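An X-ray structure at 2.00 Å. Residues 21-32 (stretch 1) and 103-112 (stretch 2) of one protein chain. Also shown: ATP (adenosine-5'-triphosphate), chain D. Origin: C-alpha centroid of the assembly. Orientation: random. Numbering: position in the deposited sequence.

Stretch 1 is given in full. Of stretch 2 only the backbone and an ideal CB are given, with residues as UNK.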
# COMPACT_ATOMS: atom_id res chain seq x y z
N ARG A 21 -12.45 17.40 -1.88
CA ARG A 21 -12.14 18.24 -3.04
C ARG A 21 -10.81 17.83 -3.71
O ARG A 21 -10.73 17.64 -4.92
CB ARG A 21 -12.11 19.71 -2.62
CG ARG A 21 -12.15 20.69 -3.77
CD ARG A 21 -12.76 22.06 -3.38
NE ARG A 21 -12.19 22.67 -2.17
CZ ARG A 21 -10.92 23.08 -2.03
NH1 ARG A 21 -10.04 22.93 -3.01
NH2 ARG A 21 -10.53 23.63 -0.88
N LEU A 22 -9.76 17.70 -2.90
CA LEU A 22 -8.46 17.25 -3.40
C LEU A 22 -8.60 15.92 -4.14
O LEU A 22 -8.11 15.76 -5.25
CB LEU A 22 -7.47 17.08 -2.26
CG LEU A 22 -5.98 17.44 -2.36
CD1 LEU A 22 -5.19 16.51 -1.48
CD2 LEU A 22 -5.39 17.51 -3.77
N ILE A 23 -9.30 14.96 -3.51
CA ILE A 23 -9.50 13.63 -4.09
C ILE A 23 -10.24 13.72 -5.43
O ILE A 23 -9.76 13.17 -6.42
CB ILE A 23 -10.23 12.68 -3.10
CG1 ILE A 23 -9.31 12.32 -1.93
CG2 ILE A 23 -10.70 11.42 -3.81
CD1 ILE A 23 -10.04 11.61 -0.77
N SER A 24 -11.38 14.41 -5.49
CA SER A 24 -12.12 14.53 -6.76
C SER A 24 -11.42 15.39 -7.81
O SER A 24 -11.34 15.00 -8.97
CB SER A 24 -13.57 15.00 -6.55
OG SER A 24 -14.33 13.93 -5.99
N ASP A 25 -10.92 16.55 -7.41
CA ASP A 25 -10.43 17.53 -8.38
C ASP A 25 -9.01 17.24 -8.87
O ASP A 25 -8.63 17.70 -9.94
CB ASP A 25 -10.51 18.95 -7.83
CG ASP A 25 -11.94 19.39 -7.53
OD1 ASP A 25 -12.91 18.65 -7.83
OD2 ASP A 25 -12.10 20.50 -6.99
N LEU A 26 -8.23 16.50 -8.09
CA LEU A 26 -6.87 16.19 -8.51
C LEU A 26 -6.68 14.73 -8.88
O LEU A 26 -6.40 14.41 -10.04
CB LEU A 26 -5.84 16.61 -7.45
CG LEU A 26 -4.37 16.32 -7.81
CD1 LEU A 26 -3.91 17.12 -9.04
CD2 LEU A 26 -3.46 16.60 -6.63
N PHE A 27 -6.84 13.85 -7.89
CA PHE A 27 -6.53 12.43 -8.07
C PHE A 27 -7.44 11.76 -9.10
O PHE A 27 -6.95 11.18 -10.06
CB PHE A 27 -6.54 11.67 -6.73
CG PHE A 27 -5.49 12.14 -5.76
CD1 PHE A 27 -4.12 11.99 -6.06
CD2 PHE A 27 -5.84 12.69 -4.54
CE1 PHE A 27 -3.14 12.42 -5.16
CE2 PHE A 27 -4.86 13.13 -3.63
CZ PHE A 27 -3.51 12.99 -3.95
N LEU A 28 -8.76 11.86 -8.90
CA LEU A 28 -9.74 11.30 -9.83
C LEU A 28 -9.62 11.89 -11.23
O LEU A 28 -9.81 11.19 -12.22
CB LEU A 28 -11.18 11.53 -9.34
CG LEU A 28 -11.78 10.35 -8.58
CD1 LEU A 28 -10.94 9.98 -7.35
CD2 LEU A 28 -13.23 10.66 -8.22
N ARG A 29 -9.30 13.18 -11.30
CA ARG A 29 -9.17 13.85 -12.59
C ARG A 29 -8.07 13.19 -13.41
O ARG A 29 -8.27 12.84 -14.58
CB ARG A 29 -8.89 15.34 -12.40
CG ARG A 29 -9.12 16.17 -13.66
CD ARG A 29 -8.93 17.65 -13.39
NE ARG A 29 -7.57 18.05 -13.74
CZ ARG A 29 -6.61 18.40 -12.88
NH1 ARG A 29 -6.85 18.44 -11.57
NH2 ARG A 29 -5.41 18.75 -13.33
N HIS A 30 -6.90 12.99 -12.79
CA HIS A 30 -5.76 12.39 -13.48
C HIS A 30 -5.83 10.87 -13.67
O HIS A 30 -5.31 10.34 -14.66
CB HIS A 30 -4.45 12.77 -12.78
CG HIS A 30 -4.02 14.18 -13.03
ND1 HIS A 30 -3.21 14.53 -14.08
CD2 HIS A 30 -4.30 15.33 -12.37
CE1 HIS A 30 -3.00 15.84 -14.06
NE2 HIS A 30 -3.65 16.35 -13.03
N PHE A 31 -6.45 10.18 -12.71
CA PHE A 31 -6.51 8.71 -12.74
C PHE A 31 -7.75 8.19 -13.49
O PHE A 31 -7.81 7.01 -13.86
CB PHE A 31 -6.46 8.13 -11.31
CG PHE A 31 -5.22 8.55 -10.52
CD1 PHE A 31 -4.07 9.01 -11.17
CD2 PHE A 31 -5.22 8.49 -9.13
CE1 PHE A 31 -2.94 9.39 -10.43
CE2 PHE A 31 -4.10 8.86 -8.39
CZ PHE A 31 -2.96 9.31 -9.05
N ASP A 32 -8.70 9.11 -13.71
CA ASP A 32 -9.93 8.96 -14.53
C ASP A 32 -10.32 7.55 -14.95
O ASP A 32 -9.87 7.06 -16.00
CB ASP A 32 -9.83 9.86 -15.77
CG ASP A 32 -11.17 10.41 -16.21
OD1 ASP A 32 -12.23 9.86 -15.82
OD2 ASP A 32 -11.16 11.42 -16.95
N UNK A 103 4.41 22.44 -1.55
CA UNK A 103 4.05 23.09 -2.81
C UNK A 103 3.06 22.18 -3.56
O UNK A 103 3.36 21.03 -3.86
CB UNK A 103 5.29 23.37 -3.66
N UNK A 104 1.87 22.71 -3.83
CA UNK A 104 0.80 21.95 -4.47
C UNK A 104 1.09 21.57 -5.92
O UNK A 104 0.56 20.58 -6.42
CB UNK A 104 -0.50 22.76 -4.41
N UNK A 105 1.91 22.38 -6.61
CA UNK A 105 2.29 22.04 -7.97
C UNK A 105 3.23 20.84 -8.03
O UNK A 105 3.24 20.11 -9.02
CB UNK A 105 2.95 23.25 -8.64
N UNK A 106 4.02 20.63 -6.97
CA UNK A 106 4.82 19.41 -6.83
C UNK A 106 3.88 18.20 -6.84
O UNK A 106 4.07 17.27 -7.61
CB UNK A 106 5.65 19.44 -5.55
N UNK A 107 2.84 18.25 -6.00
CA UNK A 107 1.85 17.18 -5.93
C UNK A 107 1.16 16.92 -7.27
O UNK A 107 1.06 15.77 -7.70
CB UNK A 107 0.80 17.52 -4.87
N UNK A 108 0.70 17.98 -7.94
CA UNK A 108 0.04 17.84 -9.24
C UNK A 108 0.95 17.27 -10.34
O UNK A 108 0.51 16.44 -11.14
CB UNK A 108 -0.49 19.20 -9.68
N UNK A 109 2.21 17.70 -10.38
CA UNK A 109 3.19 17.13 -11.31
C UNK A 109 3.40 15.63 -11.06
O UNK A 109 3.48 14.85 -12.01
CB UNK A 109 4.52 17.87 -11.19
N UNK A 110 3.46 15.25 -9.79
CA UNK A 110 3.66 13.84 -9.41
C UNK A 110 2.43 13.01 -9.78
O UNK A 110 2.55 11.92 -10.35
CB UNK A 110 3.95 13.72 -7.91
N UNK A 111 1.25 13.54 -9.45
CA UNK A 111 -0.03 12.92 -9.80
C UNK A 111 -0.17 12.78 -11.32
O UNK A 111 -0.55 11.72 -11.80
CB UNK A 111 -1.19 13.74 -9.24
N UNK A 112 0.14 13.85 -12.06
CA UNK A 112 0.16 13.81 -13.54
C UNK A 112 1.09 12.70 -14.08
O UNK A 112 0.70 11.96 -15.00
CB UNK A 112 0.61 15.17 -14.09
PG ATP D . -9.83 7.06 6.23
O1G ATP D . -8.55 7.10 5.36
O2G ATP D . -10.16 8.40 6.80
O3G ATP D . -9.86 5.93 7.24
PB ATP D . -11.35 5.75 4.11
O1B ATP D . -9.99 5.06 3.89
O2B ATP D . -12.56 4.87 4.28
O3B ATP D . -11.13 6.79 5.31
PA ATP D . -10.67 7.84 2.30
O1A ATP D . -11.18 9.14 2.92
O2A ATP D . -9.22 7.60 2.58
O3A ATP D . -11.65 6.62 2.80
O5' ATP D . -10.99 7.75 0.76
C5' ATP D . -12.21 8.25 0.20
C4' ATP D . -12.23 7.84 -1.25
O4' ATP D . -11.19 8.60 -1.91
C3' ATP D . -11.90 6.37 -1.46
O3' ATP D . -12.71 5.88 -2.54
C2' ATP D . -10.43 6.36 -1.88
O2' ATP D . -10.19 5.27 -2.78
C1' ATP D . -10.26 7.72 -2.58
N9 ATP D . -8.90 8.30 -2.42
C8 ATP D . -8.38 8.88 -1.33
N7 ATP D . -7.11 9.30 -1.57
C5 ATP D . -6.83 8.94 -2.84
C6 ATP D . -5.67 9.06 -3.74
N6 ATP D . -4.53 9.64 -3.29
N1 ATP D . -5.79 8.58 -4.97
C2 ATP D . -6.90 7.98 -5.45
N3 ATP D . -8.00 7.85 -4.67
C4 ATP D . -8.00 8.31 -3.39

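The two helices run nearly parallel, with an angle of 22° between their directions and a closest axial approach of 9.9 Å.

Position 103 precedes the helix, with phi/psi of -51/120 and nothing of stretch 1 near its CB. This is an N-cap site, suited to Ser, Thr, Asp or Asn. It is Asp-103, whose OD1 accepts a weak hydrogen bond from the backbone N of 105 (3.3 Å).

At 104 the CB points sideways and reaches nothing, but Leu-22 lies within range of a long apolar side chain. Met-104 fits: its CE comes 4.1 Å from Leu-22 CD2.

Positions 105 and 106 are out of reach of stretch 1 and tolerate most helix-compatible residues. They are Asp-105 and Ile-106.

At 107 the CB points toward stretch 1, 4.7 Å from Leu-26 CD2, with Leu-22 and the Phe-27 ring beyond. This apolar surface favours Leu, Ile or Met. Leu-107 places CD2 3.7 Å from Leu-26 CD2 and 4.1 Å from Leu-22 CD2, while its CD1 lies 4.3 Å from Phe-27 CZ.

The CB of 108 points sideways, 4.1 Å from Leu-26 CD1 and 5.4 Å from His-30 NE2. The guanidinium of Arg-29 lies farther out, calling for an acceptor on a flexible chain: Glu, or perhaps Gln. Glu-108 extends with chi1 and chi2 both t, and its OE2 meets Arg-29 NH2 at 2.8 Å in a salt bridge whose hydrogen bond is nearly straight (172°). The same oxygen packs 3.7 Å from Leu-26 CD1.

Position 109 points away, leaving the choice open; Arg-109 makes a long salt bridge from NE to Asp-105 OD1 (3.7 Å). Position 110 is out of reach, and Val-110 makes no contact.

At 111 the CB points toward stretch 1, into a hollow, 4.3 Å from Leu-26 CG and 4.7 Å from both Phe-27 CD1 and His-30 CD2. With walls this close, a compact apolar residue such as Val, Ala or perhaps Ile suits. Val-111 is the knob in a hole formed by Leu-26, Phe-27, His-30 and Phe-31. Its CG2 lies 3.3 Å from Phe-27 CE1, and its CG1 3.6 Å from His-30 CB.

At 112 the CB points sideways, only 3.7 Å from His-30 CE1, so a small residue such as Ala, Gly or Ser is comfortable. Ala-112 brings its CA within 3.5 Å of His-30 ND1 and its backbone N over one face of that ring. A water 2.8 Å from His-30 ND1 donates a weak bond to Ala-112 O.

Stretch 2 (103-112) DMDILERVVA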
# COMPACT_ATOMS: atom_id res chain seq x y z
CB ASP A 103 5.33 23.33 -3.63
CG ASP A 103 5.10 24.09 -4.93
OD1 ASP A 103 3.98 24.57 -5.20
OD2 ASP A 103 6.07 24.22 -5.71
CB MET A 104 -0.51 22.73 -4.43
CG MET A 104 -1.25 22.70 -3.11
SD MET A 104 -2.08 21.17 -2.68
CE MET A 104 -2.68 20.54 -4.25
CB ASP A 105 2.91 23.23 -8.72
CG ASP A 105 3.01 22.97 -10.22
OD1 ASP A 105 4.13 23.08 -10.77
OD2 ASP A 105 1.98 22.64 -10.85
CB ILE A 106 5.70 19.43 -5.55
CG1 ILE A 106 6.80 20.49 -5.69
CG2 ILE A 106 6.29 18.03 -5.27
CD1 ILE A 106 7.75 20.58 -4.50
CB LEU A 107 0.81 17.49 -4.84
CG LEU A 107 -0.31 16.47 -4.63
CD1 LEU A 107 0.21 15.10 -4.19
CD2 LEU A 107 -1.31 17.01 -3.61
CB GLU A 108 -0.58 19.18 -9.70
CG GLU A 108 -1.21 19.11 -11.09
CD GLU A 108 -2.28 20.15 -11.34
OE1 GLU A 108 -1.97 21.37 -11.31
OE2 GLU A 108 -3.43 19.74 -11.60
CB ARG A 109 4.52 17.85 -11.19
CG ARG A 109 4.55 19.23 -11.85
CD ARG A 109 5.99 19.72 -11.99
NE ARG A 109 6.51 20.26 -10.73
CZ ARG A 109 7.80 20.35 -10.41
NH1 ARG A 109 8.75 19.92 -11.25
NH2 ARG A 109 8.14 20.88 -9.24
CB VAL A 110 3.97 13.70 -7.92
CG1 VAL A 110 3.91 12.22 -7.49
CG2 VAL A 110 5.33 14.30 -7.59
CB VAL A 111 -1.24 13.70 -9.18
CG1 VAL A 111 -2.54 13.21 -9.76
CG2 VAL A 111 -1.24 13.54 -7.65
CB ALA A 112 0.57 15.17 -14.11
O HOH W 1 -2.50 12.46 -15.75
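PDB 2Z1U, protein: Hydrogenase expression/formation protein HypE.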